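Local structure of ancestral D-type dye decolorizing peroxidase (Geotrichum candidum, 7ANV) at residues A[21-26]-A[141-146]; A[248-253]-A[471-476]. The protein probably uses its haem to reduce hydrogen peroxide while oxidising dyes and other substrates, as dye-decolorizing peroxidases do. All coordinates share one frame; numbering follows the deposited sequence.

How the interactions relate
Interaction 1 and interaction 2 each lie in one of two four-stranded antiparallel sheets with the same strand order, and their centres are about 10 Å apart. The sheets meet through aromatic rings. Phe251 of interaction 2 makes edge-to-face pairs with Tyr23 and Phe25 of interaction 1; Tyr23 CD2 and Phe251 CE2 are 3.7 Å apart. Phe474 of interaction 2 packs nearby, with its CZ 3.8 Å from Phe25 CE1 and its CE2 3.7 Å from Gly142 C. The haem lies nearer to interaction 2: the side chain of Arg252 is about 6 Å from it, that of Tyr23 about 13 Å.

Interaction 1. Residues A[21-26]-A[141-146]; sequences ETYFFF and HGVILV
Residues 21-26 and 142-146 run antiparallel as neighbouring strands, their axes 4.5 Å apart at closest approach. Thr22 pairs with Val146, Phe24 with Ile144 and Phe26 with Gly142 as hydrogen-bonded pairs. The bond from Phe24 N to Ile144 O is nearly straight, at 173°. Tyr23-Leu145 and Phe25-Val143 are the non-hydrogen-bonded pairs between them. At one end Phe26 O takes two N-H groups: His141 N at 2.8 Å and, weakly, Gly142 N at 3.3 Å. His141 and Gly142 both face Phe26, which makes a classic beta bulge.

Phe26 CG sits between its own backbone N and carbonyl carbon (chi1 64°), which swings the ring across the neighbouring strand. Gly142 CA lies over one ring face, 3.9 Å from the centroid, as a CH-pi contact. With no side chain, Gly142 lets the ring lie close against its backbone. Ile144 CG1 meets Phe26 CE2 at 3.8 Å. An alanine in place of Phe26 would probably leave Gly142 CA and Ile144 CG1 without their ring partner and open a gap over the strand. Phe24, Ile144 and Val146 share the face of Phe26, where helix 151-164 packs on Ile144 and Val146.

Tyr23, Phe25, Val143 and Leu145 form the other face. Val143 CG2 stands over the Phe25 ring, 3.8 Å from its centroid. The same methyl reaches the edge of the Tyr23 ring. Leu145 CG touches Tyr23 CE2 at 3.7 Å. This is the central strand pair of a four-stranded antiparallel sheet, with helix 151-164 on one face and the second sheet on the other, as in the ferredoxin-like domains of dye-decolorizing peroxidases.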
loop_
_atom_site.group_PDB
_atom_site.type_symbol
_atom_site.label_atom_id
_atom_site.label_comp_id
_atom_site.label_asym_id
_atom_site.label_seq_id
_atom_site.Cartn_x
_atom_site.Cartn_y
_atom_site.Cartn_z
ATOM N N GLU A 21 -10.485 3.289 -10.280
ATOM C CA GLU A 21 -10.480 1.841 -10.012
ATOM C C GLU A 21 -11.606 1.584 -9.027
ATOM O O GLU A 21 -11.688 2.326 -8.037
ATOM C CB GLU A 21 -9.108 1.441 -9.461
ATOM C CG GLU A 21 -8.930 -0.048 -9.268
ATOM C CD GLU A 21 -7.520 -0.360 -8.765
ATOM O OE1 GLU A 21 -6.904 0.542 -8.122
ATOM O OE2 GLU A 21 -7.070 -1.504 -8.985
ATOM N N THR A 22 -12.365 0.520 -9.240
ATOM C CA THR A 22 -13.463 0.143 -8.346
ATOM C C THR A 22 -13.118 -1.209 -7.744
ATOM O O THR A 22 -12.617 -2.092 -8.454
ATOM C CB THR A 22 -14.809 0.128 -9.074
ATOM O OG1 THR A 22 -15.142 1.483 -9.369
ATOM C CG2 THR A 22 -15.883 -0.474 -8.197
ATOM N N TYR A 23 -13.274 -1.318 -6.433
ATOM C CA TYR A 23 -13.148 -2.588 -5.700
ATOM C C TYR A 23 -14.554 -3.070 -5.390
ATOM O O TYR A 23 -15.270 -2.373 -4.672
ATOM C CB TYR A 23 -12.311 -2.322 -4.455
ATOM C CG TYR A 23 -10.896 -1.987 -4.783
ATOM C CD1 TYR A 23 -10.524 -0.681 -5.028
ATOM C CD2 TYR A 23 -9.928 -2.965 -4.811
ATOM C CE1 TYR A 23 -9.223 -0.350 -5.353
ATOM C CE2 TYR A 23 -8.622 -2.648 -5.119
ATOM C CZ TYR A 23 -8.269 -1.342 -5.370
ATOM O OH TYR A 23 -6.987 -0.998 -5.672
ATOM N N PHE A 24 -14.910 -4.232 -5.925
ATOM C CA PHE A 24 -16.234 -4.879 -5.735
ATOM C C PHE A 24 -16.042 -6.064 -4.790
ATOM O O PHE A 24 -15.505 -7.135 -5.201
ATOM C CB PHE A 24 -16.782 -5.247 -7.113
ATOM C CG PHE A 24 -18.140 -5.862 -7.099
ATOM C CD1 PHE A 24 -18.302 -7.211 -6.847
ATOM C CD2 PHE A 24 -19.244 -5.106 -7.429
ATOM C CE1 PHE A 24 -19.574 -7.777 -6.915
ATOM C CE2 PHE A 24 -20.506 -5.676 -7.486
ATOM C CZ PHE A 24 -20.658 -7.009 -7.213
ATOM N N PHE A 25 -16.425 -5.868 -3.525
ATOM C CA PHE A 25 -16.236 -6.894 -2.473
ATOM C C PHE A 25 -17.511 -7.727 -2.463
ATOM O O PHE A 25 -18.637 -7.183 -2.440
ATOM C CB PHE A 25 -15.996 -6.265 -1.104
ATOM C CG PHE A 25 -14.738 -5.453 -1.044
ATOM C CD1 PHE A 25 -13.525 -6.071 -0.756
ATOM C CD2 PHE A 25 -14.752 -4.091 -1.252
ATOM C CE1 PHE A 25 -12.368 -5.326 -0.680
ATOM C CE2 PHE A 25 -13.581 -3.353 -1.199
ATOM C CZ PHE A 25 -12.396 -3.960 -0.878
ATOM N N PHE A 26 -17.369 -9.035 -2.544
ATOM C CA PHE A 26 -18.549 -9.900 -2.726
ATOM C C PHE A 26 -18.530 -11.065 -1.757
ATOM O O PHE A 26 -17.490 -11.456 -1.226
ATOM C CB PHE A 26 -18.646 -10.406 -4.169
ATOM C CG PHE A 26 -17.497 -11.293 -4.581
ATOM C CD1 PHE A 26 -17.559 -12.670 -4.406
ATOM C CD2 PHE A 26 -16.374 -10.749 -5.183
ATOM C CE1 PHE A 26 -16.505 -13.485 -4.792
ATOM C CE2 PHE A 26 -15.316 -11.562 -5.548
ATOM C CZ PHE A 26 -15.383 -12.923 -5.365
ATOM N N HIS A 141 -15.924 -12.634 0.802
ATOM C CA HIS A 141 -15.357 -13.866 0.200
ATOM C C HIS A 141 -14.304 -13.529 -0.854
ATOM O O HIS A 141 -13.468 -14.372 -1.137
ATOM C CB HIS A 141 -16.473 -14.708 -0.364
ATOM C CG HIS A 141 -17.315 -15.317 0.713
ATOM N ND1 HIS A 141 -18.441 -16.028 0.440
ATOM C CD2 HIS A 141 -17.132 -15.380 2.052
ATOM C CE1 HIS A 141 -18.976 -16.480 1.573
ATOM N NE2 HIS A 141 -18.209 -16.076 2.586
ATOM N N GLY A 142 -14.345 -12.321 -1.379
ATOM C CA GLY A 142 -13.417 -11.953 -2.460
ATOM C C GLY A 142 -13.583 -10.513 -2.853
ATOM O O GLY A 142 -14.534 -9.848 -2.397
ATOM N N VAL A 143 -12.766 -10.110 -3.805
ATOM C CA VAL A 143 -12.844 -8.761 -4.364
ATOM C C VAL A 143 -12.502 -8.876 -5.832
ATOM O O VAL A 143 -11.564 -9.587 -6.217
ATOM C CB VAL A 143 -11.936 -7.781 -3.606
ATOM C CG1 VAL A 143 -10.453 -8.145 -3.610
ATOM C CG2 VAL A 143 -12.144 -6.359 -4.129
ATOM N N ILE A 144 -13.266 -8.157 -6.615
ATOM C CA ILE A 144 -12.965 -7.955 -8.053
ATOM C C ILE A 144 -12.464 -6.540 -8.157
ATOM O O ILE A 144 -13.158 -5.620 -7.701
ATOM C CB ILE A 144 -14.184 -8.231 -8.951
ATOM C CG1 ILE A 144 -14.654 -9.669 -8.766
ATOM C CG2 ILE A 144 -13.837 -7.946 -10.402
ATOM C CD1 ILE A 144 -15.920 -10.016 -9.482
ATOM N N LEU A 145 -11.306 -6.376 -8.787
ATOM C CA LEU A 145 -10.674 -5.063 -9.050
ATOM C C LEU A 145 -10.949 -4.701 -10.499
ATOM O O LEU A 145 -10.604 -5.504 -11.404
ATOM C CB LEU A 145 -9.150 -5.213 -8.933
ATOM C CG LEU A 145 -8.508 -5.460 -7.597
ATOM C CD1 LEU A 145 -8.711 -6.921 -7.195
ATOM C CD2 LEU A 145 -7.014 -5.126 -7.723
ATOM N N VAL A 146 -11.508 -3.546 -10.752
ATOM C CA VAL A 146 -11.683 -3.075 -12.145
ATOM C C VAL A 146 -11.026 -1.688 -12.256
ATOM O O VAL A 146 -11.500 -0.728 -11.634
ATOM C CB VAL A 146 -13.174 -3.056 -12.553
ATOM C CG1 VAL A 146 -13.301 -2.715 -14.028
ATOM C CG2 VAL A 146 -13.870 -4.378 -12.230
#

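Interaction 2. Residues A[248-253]-A[471-476]; sequences FLVFRK and GEYFFS
Phe248 CG stands beside its backbone N, anti to the carbonyl carbon (chi1 -66°), while Phe475 CG stands beside its carbonyl carbon, anti to the backbone N. With these torsions the edge of Phe475 comes to the face of Phe248, with the planes at 54°. Phe475 CD1 lies over the centre of that ring, 3.7 Å from Phe248 CE1.

On the same sheet face, the two methyls of Val250 lie beside Tyr473. Val250 CG1 is in the ring plane at the edge, 3.8 Å from Tyr473 CE1. On the other face Leu249 and Phe474 run side by side, and Phe474 CE1 reaches Phe251 CB at 4.1 Å.

The backbones are antiparallel. Leu249 N makes a 2.8 Å hydrogen bond to Phe474 O, and Phe474 N returns one to Leu249 O. Phe251 N to Glu472 O is straighter, at 167°.

The sheet runs 366-372, 391-398, 247-256, 466-476, consistent with the family's second ferredoxin-like domain. Strand 466-476 is outermost within this chain, and 391-398 flanks 248-253 on its other side. Tyr473 OH bonds to Asp111 of helix 108-115, and Arg252 forms a salt bridge with Asp117. Phe405 of helix 405-413 packs on Val250, Arg252 and Tyr473.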
loop_
_atom_site.group_PDB
_atom_site.type_symbol
_atom_site.label_atom_id
_atom_site.label_comp_id
_atom_site.label_asym_id
_atom_site.label_seq_id
_atom_site.Cartn_x
_atom_site.Cartn_y
_atom_site.Cartn_z
ATOM N N PHE A 248 -0.501 -12.670 -2.250
ATOM C CA PHE A 248 -1.459 -12.171 -1.236
ATOM C C PHE A 248 -1.651 -10.663 -1.417
ATOM O O PHE A 248 -0.660 -9.901 -1.516
ATOM C CB PHE A 248 -0.987 -12.514 0.173
ATOM C CG PHE A 248 -0.998 -13.990 0.419
ATOM C CD1 PHE A 248 -2.167 -14.592 0.841
ATOM C CD2 PHE A 248 0.150 -14.755 0.253
ATOM C CE1 PHE A 248 -2.223 -15.971 1.031
ATOM C CE2 PHE A 248 0.091 -16.125 0.458
ATOM C CZ PHE A 248 -1.073 -16.717 0.894
ATOM N N LEU A 249 -2.924 -10.288 -1.516
ATOM C CA LEU A 249 -3.405 -8.917 -1.686
ATOM C C LEU A 249 -3.872 -8.432 -0.321
ATOM O O LEU A 249 -4.895 -8.894 0.155
ATOM C CB LEU A 249 -4.559 -8.952 -2.684
ATOM C CG LEU A 249 -5.071 -7.625 -3.255
ATOM C CD1 LEU A 249 -6.020 -7.875 -4.412
ATOM C CD2 LEU A 249 -5.725 -6.711 -2.235
ATOM N N VAL A 250 -3.185 -7.459 0.236
ATOM C CA VAL A 250 -3.643 -6.744 1.454
ATOM C C VAL A 250 -4.411 -5.508 1.010
ATOM O O VAL A 250 -3.824 -4.661 0.329
ATOM C CB VAL A 250 -2.461 -6.349 2.353
ATOM C CG1 VAL A 250 -2.964 -5.476 3.494
ATOM C CG2 VAL A 250 -1.681 -7.572 2.837
ATOM N N PHE A 251 -5.651 -5.389 1.468
ATOM C CA PHE A 251 -6.482 -4.191 1.258
ATOM C C PHE A 251 -6.687 -3.464 2.588
ATOM O O PHE A 251 -7.136 -4.087 3.527
ATOM C CB PHE A 251 -7.800 -4.561 0.570
ATOM C CG PHE A 251 -8.608 -3.346 0.186
ATOM C CD1 PHE A 251 -9.428 -2.730 1.125
ATOM C CD2 PHE A 251 -8.574 -2.837 -1.110
ATOM C CE1 PHE A 251 -10.144 -1.582 0.789
ATOM C CE2 PHE A 251 -9.274 -1.677 -1.443
ATOM C CZ PHE A 251 -10.060 -1.069 -0.498
ATOM N N ARG A 252 -6.424 -2.165 2.618
ATOM C CA ARG A 252 -6.784 -1.296 3.744
ATOM C C ARG A 252 -7.408 -0.002 3.226
ATOM O O ARG A 252 -6.806 0.675 2.400
ATOM C CB ARG A 252 -5.548 -0.905 4.565
ATOM C CG ARG A 252 -4.728 -2.062 5.079
ATOM C CD ARG A 252 -5.170 -2.504 6.440
ATOM N NE ARG A 252 -4.746 -1.575 7.477
ATOM C CZ ARG A 252 -5.242 -1.499 8.718
ATOM N NH1 ARG A 252 -6.304 -2.203 9.097
ATOM N NH2 ARG A 252 -4.660 -0.677 9.584
ATOM N N LYS A 253 -8.596 0.298 3.710
ATOM C CA LYS A 253 -9.213 1.621 3.499
ATOM C C LYS A 253 -8.682 2.563 4.577
ATOM O O LYS A 253 -8.977 2.347 5.773
ATOM C CB LYS A 253 -10.738 1.529 3.513
ATOM C CG LYS A 253 -11.387 2.871 3.258
ATOM C CD LYS A 253 -12.902 2.893 3.377
ATOM C CE LYS A 253 -13.359 4.336 3.336
ATOM N NZ LYS A 253 -14.822 4.494 3.520
ATOM N N GLY A 471 -10.489 -3.527 6.190
ATOM C CA GLY A 471 -9.871 -4.180 5.048
ATOM C C GLY A 471 -9.894 -5.659 5.241
ATOM O O GLY A 471 -10.621 -6.144 6.155
ATOM N N GLU A 472 -9.261 -6.352 4.317
ATOM C CA GLU A 472 -9.167 -7.812 4.377
ATOM C C GLU A 472 -7.886 -8.277 3.700
ATOM O O GLU A 472 -7.259 -7.532 2.913
ATOM C CB GLU A 472 -10.465 -8.391 3.791
ATOM C CG GLU A 472 -10.532 -9.902 3.918
ATOM C CD GLU A 472 -10.382 -10.439 5.342
ATOM O OE1 GLU A 472 -11.429 -10.756 5.957
ATOM O OE2 GLU A 472 -9.234 -10.559 5.841
ATOM N N TYR A 473 -7.496 -9.500 4.036
ATOM C CA TYR A 473 -6.375 -10.235 3.428
ATOM C C TYR A 473 -6.909 -11.226 2.403
ATOM O O TYR A 473 -7.780 -12.029 2.704
ATOM C CB TYR A 473 -5.605 -10.980 4.522
ATOM C CG TYR A 473 -4.977 -10.086 5.557
ATOM C CD1 TYR A 473 -4.519 -8.809 5.248
ATOM C CD2 TYR A 473 -4.807 -10.533 6.844
ATOM C CE1 TYR A 473 -3.892 -8.017 6.193
ATOM C CE2 TYR A 473 -4.174 -9.756 7.807
ATOM C CZ TYR A 473 -3.742 -8.487 7.495
ATOM O OH TYR A 473 -3.168 -7.699 8.458
ATOM N N PHE A 474 -6.432 -11.091 1.161
ATOM C CA PHE A 474 -6.920 -11.889 0.027
ATOM C C PHE A 474 -5.725 -12.585 -0.627
ATOM O O PHE A 474 -4.564 -12.250 -0.355
ATOM C CB PHE A 474 -7.637 -11.029 -1.016
ATOM C CG PHE A 474 -8.788 -10.191 -0.527
ATOM C CD1 PHE A 474 -8.604 -8.889 -0.094
ATOM C CD2 PHE A 474 -10.071 -10.694 -0.564
ATOM C CE1 PHE A 474 -9.689 -8.138 0.315
ATOM C CE2 PHE A 474 -11.165 -9.952 -0.165
ATOM C CZ PHE A 474 -10.960 -8.670 0.296
ATOM N N PHE A 475 -6.073 -13.514 -1.517
ATOM C CA PHE A 475 -5.141 -14.239 -2.397
ATOM C C PHE A 475 -5.606 -14.116 -3.856
ATOM O O PHE A 475 -6.740 -14.501 -4.166
ATOM C CB PHE A 475 -5.029 -15.689 -1.982
ATOM C CG PHE A 475 -4.019 -16.446 -2.799
ATOM C CD1 PHE A 475 -2.671 -16.205 -2.644
ATOM C CD2 PHE A 475 -4.423 -17.413 -3.715
ATOM C CE1 PHE A 475 -1.736 -16.898 -3.402
ATOM C CE2 PHE A 475 -3.483 -18.117 -4.446
ATOM C CZ PHE A 475 -2.166 -17.846 -4.306
ATOM N N SER A 476 -4.726 -13.558 -4.702
ATOM C CA SER A 476 -4.904 -13.397 -6.166
ATOM C C SER A 476 -4.299 -14.616 -6.826
ATOM O O SER A 476 -3.075 -14.687 -6.902
ATOM C CB SER A 476 -4.213 -12.191 -6.681
ATOM O OG SER A 476 -4.843 -11.016 -6.214
#